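Local coordinates for single-stranded-DNA-specific exonuclease RecJ (Thermus thermophilus, PDB 2ZXR), which degrades single-stranded DNA in the 5' to 3' direction with the help of divalent metal ions, at residues E502-G507 with E531-G536. Sequence-based numbering, arbitrary orientation.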
# COMPACT_ATOMS: atom_id res chain seq x y z
N GLU A 502 18.96 -15.38 15.33
CA GLU A 502 17.98 -14.38 15.69
C GLU A 502 17.49 -13.70 14.43
O GLU A 502 18.30 -13.34 13.55
CB GLU A 502 18.59 -13.33 16.62
CG GLU A 502 18.20 -13.46 18.08
CD GLU A 502 18.40 -12.14 18.81
OE1 GLU A 502 18.16 -12.07 20.04
OE2 GLU A 502 18.79 -11.16 18.13
N VAL A 503 16.18 -13.50 14.33
CA VAL A 503 15.61 -12.85 13.16
C VAL A 503 14.65 -11.72 13.49
O VAL A 503 14.19 -11.56 14.63
CB VAL A 503 14.82 -13.86 12.29
CG1 VAL A 503 15.73 -14.95 11.77
CG2 VAL A 503 13.69 -14.46 13.10
N GLU A 504 14.37 -10.92 12.47
CA GLU A 504 13.43 -9.82 12.56
C GLU A 504 12.47 -10.12 11.42
O GLU A 504 12.91 -10.53 10.35
CB GLU A 504 14.12 -8.48 12.33
CG GLU A 504 14.33 -7.71 13.58
CD GLU A 504 15.02 -6.41 13.35
OE1 GLU A 504 14.92 -5.58 14.26
OE2 GLU A 504 15.67 -6.23 12.28
N VAL A 505 11.18 -9.91 11.63
CA VAL A 505 10.19 -10.19 10.60
C VAL A 505 9.18 -9.06 10.46
O VAL A 505 8.67 -8.57 11.47
CB VAL A 505 9.35 -11.44 10.92
CG1 VAL A 505 8.23 -11.59 9.86
CG2 VAL A 505 10.24 -12.68 10.97
N ALA A 506 8.90 -8.67 9.22
CA ALA A 506 7.91 -7.65 8.92
C ALA A 506 6.78 -8.51 8.38
O ALA A 506 6.92 -9.12 7.31
CB ALA A 506 8.39 -6.72 7.86
N GLY A 507 5.65 -8.59 9.09
CA GLY A 507 4.61 -9.46 8.58
C GLY A 507 3.16 -9.05 8.68
O GLY A 507 2.80 -8.20 9.48
N GLU A 531 18.97 -5.65 12.19
CA GLU A 531 19.84 -4.61 11.66
C GLU A 531 19.36 -3.22 12.06
O GLU A 531 18.49 -3.07 12.92
CB GLU A 531 19.89 -4.69 10.13
CG GLU A 531 20.41 -6.02 9.60
CD GLU A 531 20.25 -6.18 8.09
OE1 GLU A 531 20.50 -7.30 7.58
OE2 GLU A 531 19.86 -5.20 7.42
N ALA A 532 19.94 -2.22 11.41
CA ALA A 532 19.57 -0.84 11.67
C ALA A 532 18.06 -0.83 11.61
O ALA A 532 17.46 -1.51 10.77
CB ALA A 532 20.16 0.08 10.58
N LEU A 533 17.44 -0.07 12.51
CA LEU A 533 15.99 0.02 12.57
C LEU A 533 15.66 1.49 12.77
O LEU A 533 15.99 2.05 13.80
CB LEU A 533 15.48 -0.80 13.75
CG LEU A 533 14.08 -1.42 13.68
CD1 LEU A 533 13.74 -2.06 15.04
CD2 LEU A 533 13.07 -0.34 13.31
N GLU A 534 15.03 2.11 11.78
CA GLU A 534 14.68 3.52 11.88
C GLU A 534 13.45 3.80 12.73
O GLU A 534 12.55 2.96 12.84
CB GLU A 534 14.45 4.11 10.48
CG GLU A 534 15.63 3.94 9.54
CD GLU A 534 15.72 5.08 8.54
OE1 GLU A 534 14.85 5.16 7.63
OE2 GLU A 534 16.66 5.90 8.66
N GLY A 535 13.42 4.97 13.36
CA GLY A 535 12.28 5.33 14.17
C GLY A 535 12.62 5.91 15.52
O GLY A 535 13.78 5.92 15.93
N GLY A 536 11.60 6.37 16.23
CA GLY A 536 11.83 6.94 17.54
C GLY A 536 11.99 8.44 17.45
O GLY A 536 11.89 9.01 16.37
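Glu504, on the strand 503-514 of the OB-fold region, meets residues 531-536 through its carboxylate alone, and the two oxygens of that group do different work. The polar part belongs to OE2, which accepts a weak hydrogen bond from the backbone N of Glu531, 3.4 Å away, with an N-H...O angle of 149°. Its stronger partner is Arg528, at the end of the neighbouring strand 517-528, whose NE forms a salt bridge to the same oxygen. The other contact is van der Waals: OE1 rests 3.8 Å from the methyl CD1 of Leu533. That leucine turns toward the strand with CG anti to its backbone N (chi1 -152°), while beyond CG the glutamate chain runs extended (chi2 179°) and carries the carboxylate out to the loop. Trp7 of strand 5-9 also packs on Glu504, and Val9 touches Leu533. Arg528 further donates from NH2 to the carbonyl O of Ala532, tying the loop between strands 517-528 and 541-543 back to the sheet. The burial of this carboxylate is probably offset mainly by the arginine, which would favour the ionised form, with a smaller share from the weak bond to the Glu531 amide; Leu533 contributes only van der Waals contact.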